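Local coordinates for putative membrane anchored protein (Corynebacterium diphtheriae, PDB 3LSO) that is of unknown function but is probably a membrane-anchored protein with an all-beta, multidomain fold, at residues D224-H233 with S259-A269. Numbering follows the deposited sequence.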
ATOM      1  N   ASP B 224      23.035   7.521   8.110  1.00 44.05           N
ATOM      2  CA  ASP B 224      24.184   6.632   8.273  1.00 43.06           C
ATOM      3  C   ASP B 224      23.986   5.283   7.596  1.00 42.46           C
ATOM      4  O   ASP B 224      24.958   4.669   7.156  1.00 42.84           O
ATOM      5  CB  ASP B 224      24.585   6.466   9.755  1.00 42.95           C
ATOM      6  CG  ASP B 224      23.384   6.413  10.708  1.00 43.04           C
ATOM      7  OD1 ASP B 224      22.379   5.744  10.386  1.00 42.58           O
ATOM      8  OD2 ASP B 224      23.458   7.031  11.796  1.00 42.11           O
ATOM      9  N   GLY B 225      22.729   4.846   7.487  1.00 41.23           N
ATOM     10  CA  GLY B 225      22.397   3.520   6.984  1.00 39.61           C
ATOM     11  C   GLY B 225      22.567   3.300   5.490  1.00 38.84           C
ATOM     12  O   GLY B 225      22.930   4.217   4.743  1.00 38.74           O
ATOM     13  N   LYS B 226      22.279   2.064   5.075  1.00 37.76           N
ATOM     14  CA  LYS B 226      22.431   1.582   3.709  1.00 36.79           C
ATOM     15  C   LYS B 226      21.223   0.716   3.312  1.00 36.39           C
ATOM     16  O   LYS B 226      20.502   0.223   4.179  1.00 36.61           O
ATOM     17  CB  LYS B 226      23.705   0.735   3.612  1.00 36.95           C
ATOM     18  CG  LYS B 226      24.958   1.482   3.159  1.00 37.08           C
ATOM     19  CD  LYS B 226      26.253   0.864   3.734  1.00 37.25           C
ATOM     20  CE  LYS B 226      27.494   1.313   2.940  1.00 36.33           C
ATOM     21  NZ  LYS B 226      28.652   1.587   3.823  1.00 35.04           N
ATOM     22  N   VAL B 227      21.013   0.516   2.011  1.00 35.48           N
ATOM     23  CA  VAL B 227      19.979  -0.409   1.519  1.00 34.92           C
ATOM     24  C   VAL B 227      20.548  -1.509   0.624  1.00 34.61           C
ATOM     25  O   VAL B 227      21.339  -1.234  -0.271  1.00 34.33           O
ATOM     26  CB  VAL B 227      18.852   0.332   0.759  1.00 34.95           C
ATOM     27  CG1 VAL B 227      17.992  -0.637  -0.041  1.00 33.94           C
ATOM     28  CG2 VAL B 227      17.994   1.118   1.735  1.00 34.91           C
ATOM     29  N   GLN B 228      20.144  -2.750   0.888  1.00 34.30           N
ATOM     30  CA  GLN B 228      20.497  -3.870   0.040  1.00 34.17           C
ATOM     31  C   GLN B 228      19.327  -4.228  -0.851  1.00 34.37           C
ATOM     32  O   GLN B 228      18.230  -4.520  -0.365  1.00 35.10           O
ATOM     33  CB  GLN B 228      20.878  -5.093   0.855  1.00 34.07           C
ATOM     34  CG  GLN B 228      21.265  -6.269  -0.027  1.00 34.73           C
ATOM     35  CD  GLN B 228      22.515  -5.989  -0.859  1.00 35.68           C
ATOM     36  OE1 GLN B 228      22.432  -5.660  -2.048  1.00 35.48           O
ATOM     37  NE2 GLN B 228      23.682  -6.090  -0.223  1.00 35.88           N
ATOM     38  N   PHE B 229      19.552  -4.197  -2.158  1.00 34.04           N
ATOM     39  CA  PHE B 229      18.512  -4.577  -3.096  1.00 33.51           C
ATOM     40  C   PHE B 229      18.639  -6.046  -3.431  1.00 33.58           C
ATOM     41  O   PHE B 229      19.718  -6.635  -3.290  1.00 33.75           O
ATOM     42  CB  PHE B 229      18.590  -3.730  -4.362  1.00 33.02           C
ATOM     43  CG  PHE B 229      18.169  -2.307  -4.151  1.00 31.65           C
ATOM     44  CD1 PHE B 229      19.098  -1.333  -3.875  1.00 29.72           C
ATOM     45  CD2 PHE B 229      16.836  -1.951  -4.211  1.00 29.72           C
ATOM     46  CE1 PHE B 229      18.706  -0.029  -3.684  1.00 28.49           C
ATOM     47  CE2 PHE B 229      16.447  -0.662  -4.027  1.00 27.94           C
ATOM     48  CZ  PHE B 229      17.386   0.306  -3.759  1.00 28.44           C
ATOM     49  N   PHE B 230      17.532  -6.640  -3.850  1.00 33.05           N
ATOM     50  CA  PHE B 230      17.542  -8.014  -4.290  1.00 32.57           C
ATOM     51  C   PHE B 230      16.719  -8.127  -5.548  1.00 32.40           C
ATOM     52  O   PHE B 230      15.681  -7.467  -5.695  1.00 32.63           O
ATOM     53  CB  PHE B 230      16.920  -8.916  -3.243  1.00 32.66           C
ATOM     54  CG  PHE B 230      17.695  -9.013  -1.978  1.00 32.25           C
ATOM     55  CD1 PHE B 230      18.505 -10.108  -1.733  1.00 31.35           C
ATOM     56  CD2 PHE B 230      17.574  -8.040  -0.997  1.00 32.87           C
ATOM     57  CE1 PHE B 230      19.206 -10.225  -0.535  1.00 30.84           C
ATOM     58  CE2 PHE B 230      18.288  -8.146   0.208  1.00 32.58           C
ATOM     59  CZ  PHE B 230      19.105  -9.243   0.431  1.00 30.57           C
ATOM     60  N   VAL B 231      17.184  -8.971  -6.454  1.00 31.77           N
ATOM     61  CA  VAL B 231      16.417  -9.322  -7.626  1.00 31.24           C
ATOM     62  C   VAL B 231      16.176 -10.804  -7.467  1.00 31.11           C
ATOM     63  O   VAL B 231      17.110 -11.555  -7.175  1.00 31.22           O
ATOM     64  CB  VAL B 231      17.169  -9.027  -8.940  1.00 30.84           C
ATOM     65  CG1 VAL B 231      16.358  -9.500 -10.106  1.00 31.50           C
ATOM     66  CG2 VAL B 231      17.416  -7.552  -9.092  1.00 30.21           C
ATOM     67  N   ASN B 232      14.923 -11.209  -7.616  1.00 30.43           N
ATOM     68  CA  ASN B 232      14.544 -12.591  -7.422  1.00 30.42           C
ATOM     69  C   ASN B 232      15.248 -13.245  -6.251  1.00 30.68           C
ATOM     70  O   ASN B 232      15.821 -14.334  -6.362  1.00 31.22           O
ATOM     71  CB  ASN B 232      14.707 -13.377  -8.718  1.00 30.15           C
ATOM     72  CG  ASN B 232      13.512 -13.200  -9.667  1.00 29.90           C
ATOM     73  OD1 ASN B 232      12.637 -12.343  -9.473  1.00 29.45           O
ATOM     74  ND2 ASN B 232      13.469 -14.021 -10.687  1.00 30.38           N
ATOM     75  N   HIS B 233      15.188 -12.534  -5.127  1.00 31.06           N
ATOM     76  CA  HIS B 233      15.713 -12.953  -3.814  1.00 31.29           C
ATOM     77  C   HIS B 233      17.225 -13.206  -3.702  1.00 31.72           C
ATOM     78  O   HIS B 233      17.693 -13.925  -2.800  1.00 32.21           O
ATOM     79  CB  HIS B 233      14.889 -14.105  -3.216  1.00 31.16           C
ATOM     80  CG  HIS B 233      13.496 -13.707  -2.816  1.00 30.81           C
ATOM     81  ND1 HIS B 233      12.559 -14.616  -2.368  1.00 30.44           N
ATOM     82  CD2 HIS B 233      12.879 -12.500  -2.814  1.00 28.96           C
ATOM     83  CE1 HIS B 233      11.433 -13.987  -2.092  1.00 30.12           C
ATOM     84  NE2 HIS B 233      11.602 -12.702  -2.353  1.00 31.08           N
ATOM     85  N   SER B 259       8.336 -11.938 -14.604  1.00 26.42           N
ATOM     86  CA  SER B 259       7.999 -11.136 -13.433  1.00 25.84           C
ATOM     87  C   SER B 259       9.203 -11.177 -12.541  1.00 25.89           C
ATOM     88  O   SER B 259       9.570 -12.234 -12.036  1.00 26.54           O
ATOM     89  CB  SER B 259       6.806 -11.692 -12.683  1.00 25.22           C
ATOM     90  OG  SER B 259       5.640 -11.526 -13.450  1.00 26.16           O
ATOM     91  N   LYS B 260       9.830 -10.028 -12.370  1.00 25.60           N
ATOM     92  CA  LYS B 260      10.984  -9.918 -11.518  1.00 25.95           C
ATOM     93  C   LYS B 260      10.566  -9.369 -10.161  1.00 26.62           C
ATOM     94  O   LYS B 260       9.756  -8.448 -10.083  1.00 27.41           O
ATOM     95  CB  LYS B 260      12.015  -9.033 -12.194  1.00 25.59           C
ATOM     96  CG  LYS B 260      12.318  -9.504 -13.625  1.00 26.17           C
ATOM     97  CD  LYS B 260      13.329 -10.639 -13.645  1.00 25.39           C
ATOM     98  CE  LYS B 260      13.507 -11.183 -15.028  1.00 25.59           C
ATOM     99  NZ  LYS B 260      14.247 -12.483 -15.009  1.00 26.98           N
ATOM    100  N   THR B 261      11.081  -9.967  -9.090  1.00 27.23           N
ATOM    101  CA  THR B 261      10.744  -9.564  -7.730  1.00 27.36           C
ATOM    102  C   THR B 261      11.878  -8.719  -7.187  1.00 27.51           C
ATOM    103  O   THR B 261      13.006  -9.184  -7.055  1.00 27.90           O
ATOM    104  CB  THR B 261      10.555 -10.779  -6.835  1.00 27.05           C
ATOM    105  OG1 THR B 261       9.395 -11.508  -7.256  1.00 29.53           O
ATOM    106  CG2 THR B 261      10.309 -10.349  -5.455  1.00 27.91           C
ATOM    107  N   ILE B 262      11.580  -7.462  -6.907  1.00 27.63           N
ATOM    108  CA  ILE B 262      12.566  -6.567  -6.350  1.00 27.41           C
ATOM    109  C   ILE B 262      12.293  -6.454  -4.868  1.00 28.49           C
ATOM    110  O   ILE B 262      11.138  -6.267  -4.438  1.00 28.19           O
ATOM    111  CB  ILE B 262      12.502  -5.177  -6.999  1.00 27.24           C
ATOM    112  CG1 ILE B 262      12.453  -5.292  -8.530  1.00 27.01           C
ATOM    113  CG2 ILE B 262      13.671  -4.311  -6.558  1.00 25.28           C
ATOM    114  CD1 ILE B 262      13.642  -6.048  -9.149  1.00 26.97           C
ATOM    115  N   THR B 263      13.363  -6.593  -4.086  1.00 29.33           N
ATOM    116  CA  THR B 263      13.266  -6.475  -2.644  1.00 29.88           C
ATOM    117  C   THR B 263      14.280  -5.450  -2.187  1.00 30.68           C
ATOM    118  O   THR B 263      15.416  -5.421  -2.699  1.00 31.75           O
ATOM    119  CB  THR B 263      13.478  -7.828  -1.962  1.00 29.75           C
ATOM    120  OG1 THR B 263      12.551  -8.779  -2.515  1.00 29.76           O
ATOM    121  CG2 THR B 263      13.229  -7.713  -0.468  1.00 29.54           C
ATOM    122  N   ALA B 264      13.853  -4.580  -1.271  1.00 30.64           N
ATOM    123  CA  ALA B 264      14.722  -3.576  -0.659  1.00 30.79           C
ATOM    124  C   ALA B 264      14.767  -3.861   0.823  1.00 31.09           C
ATOM    125  O   ALA B 264      13.718  -4.124   1.447  1.00 31.25           O
ATOM    126  CB  ALA B 264      14.193  -2.179  -0.900  1.00 30.47           C
ATOM    127  N   ARG B 265      15.977  -3.810   1.379  1.00 31.01           N
ATOM    128  CA  ARG B 265      16.215  -4.164   2.771  1.00 31.06           C
ATOM    129  C   ARG B 265      17.111  -3.122   3.409  1.00 31.44           C
ATOM    130  O   ARG B 265      18.184  -2.815   2.887  1.00 31.67           O
ATOM    131  CB  ARG B 265      16.869  -5.541   2.861  1.00 30.64           C
ATOM    132  CG  ARG B 265      17.476  -5.827   4.217  1.00 31.01           C
ATOM    133  CD  ARG B 265      17.802  -7.288   4.420  1.00 30.72           C
ATOM    134  NE  ARG B 265      16.587  -8.074   4.571  1.00 31.84           N
ATOM    135  CZ  ARG B 265      16.554  -9.401   4.600  1.00 32.27           C
ATOM    136  NH1 ARG B 265      17.677 -10.096   4.504  1.00 32.74           N
ATOM    137  NH2 ARG B 265      15.396 -10.035   4.725  1.00 31.92           N
ATOM    138  N   PHE B 266      16.665  -2.575   4.536  1.00 31.94           N
ATOM    139  CA  PHE B 266      17.445  -1.578   5.279  1.00 32.08           C
ATOM    140  C   PHE B 266      18.529  -2.226   6.151  1.00 32.40           C
ATOM    141  O   PHE B 266      18.258  -3.158   6.912  1.00 32.11           O
ATOM    142  CB  PHE B 266      16.529  -0.665   6.107  1.00 31.62           C
ATOM    143  CG  PHE B 266      17.227   0.521   6.709  1.00 31.95           C
ATOM    144  CD1 PHE B 266      17.681   1.565   5.906  1.00 32.41           C
ATOM    145  CD2 PHE B 266      17.422   0.607   8.089  1.00 32.29           C
ATOM    146  CE1 PHE B 266      18.332   2.680   6.467  1.00 32.48           C
ATOM    147  CE2 PHE B 266      18.067   1.720   8.663  1.00 31.91           C
ATOM    148  CZ  PHE B 266      18.521   2.758   7.850  1.00 32.06           C
ATOM    149  N   ILE B 267      19.759  -1.733   5.989  1.00 33.17           N
ATOM    150  CA  ILE B 267      20.906  -2.099   6.828  1.00 33.77           C
ATOM    151  C   ILE B 267      21.210  -0.943   7.767  1.00 33.84           C
ATOM    152  O   ILE B 267      21.257   0.212   7.350  1.00 34.03           O
ATOM    153  CB  ILE B 267      22.181  -2.438   5.989  1.00 33.85           C
ATOM    154  CG1 ILE B 267      21.961  -3.673   5.096  1.00 34.58           C
ATOM    155  CG2 ILE B 267      23.406  -2.635   6.892  1.00 33.86           C
ATOM    156  CD1 ILE B 267      21.771  -5.018   5.857  1.00 35.58           C
ATOM    157  N   ASP B 268      21.421  -1.274   9.034  1.00 34.17           N
ATOM    158  CA  ASP B 268      21.655  -0.291  10.090  1.00 34.60           C
ATOM    159  C   ASP B 268      23.110   0.183  10.141  1.00 34.46           C
ATOM    160  O   ASP B 268      24.013  -0.517   9.675  1.00 34.71           O
ATOM    161  CB  ASP B 268      21.326  -0.940  11.423  1.00 34.69           C
ATOM    162  CG  ASP B 268      20.498  -0.065  12.292  1.00 36.33           C
ATOM    163  OD1 ASP B 268      20.102   1.017  11.809  1.00 38.52           O
ATOM    164  OD2 ASP B 268      20.230  -0.458  13.452  1.00 37.62           O
ATOM    165  N   ALA B 269      23.353   1.353  10.727  1.00 34.30           N
ATOM    166  CA  ALA B 269      24.735   1.767  10.987  1.00 34.07           C
ATOM    167  C   ALA B 269      25.472   0.605  11.664  1.00 33.88           C
ATOM    168  O   ALA B 269      26.549   0.196  11.212  1.00 33.58           O
ATOM    169  CB  ALA B 269      24.775   3.023  11.856  1.00 34.13           C
TER
HETATM  170  O   HOH W   1      14.119 -10.003  -4.671  1.00 30.42           O
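Strands 226-231 and 259-267 run antiparallel, their axes 4.6 Å apart at closest approach and 151° between their directions. Hydrogen-bonded pairs Lys226-Ile267, Gln228-Arg265 and Phe230-Thr263 each close a two-bond ring, in which Phe230 N reaches Thr263 O at 2.7 Å. Beyond Phe230 the ladder changes character: Asn232 N still bonds to Thr261 O, but the return bond comes from Thr261 N to the side-chain OD1 of Asn232, 2.9 Å and nearly straight at 169°. With CG beside its own backbone N (chi1 -82°), the Asn232 amide thus takes over from a main-chain carbonyl just where the chain turns, phi being positive at both Asn232 and His233. A water fills in next to it, accepting from His233 N and donating to Thr261 O and Thr263 OG1; Glu279 OE2 is hydrogen-bonded to both Thr263 OG1 and His233 NE2.

On the face of Val227, Phe229, Val231, Ile262, Ala264 and Phe266 the contact is apolar. Val227 CG1, a neighbour on the same strand, lies over one face of the Phe229 ring toward its rim, 3.7 Å above the plane, while Ala264 CB touches Phe229 CE2 at 4.1 Å. Strand 208-214 packs on this side through Ile211 and Ala213. On the other face the edge of the Phe230 ring lies against the aliphatic start of the Arg265 chain, CE2 to CB 4.0 Å; Arg265 extends onward to a salt bridge with Asp277. The two strands sit side by side within a five-stranded mixed sheet, flanked by 234-241 and 278-285, one layer of an apparent beta-sandwich in the middle domain of this elongated protein.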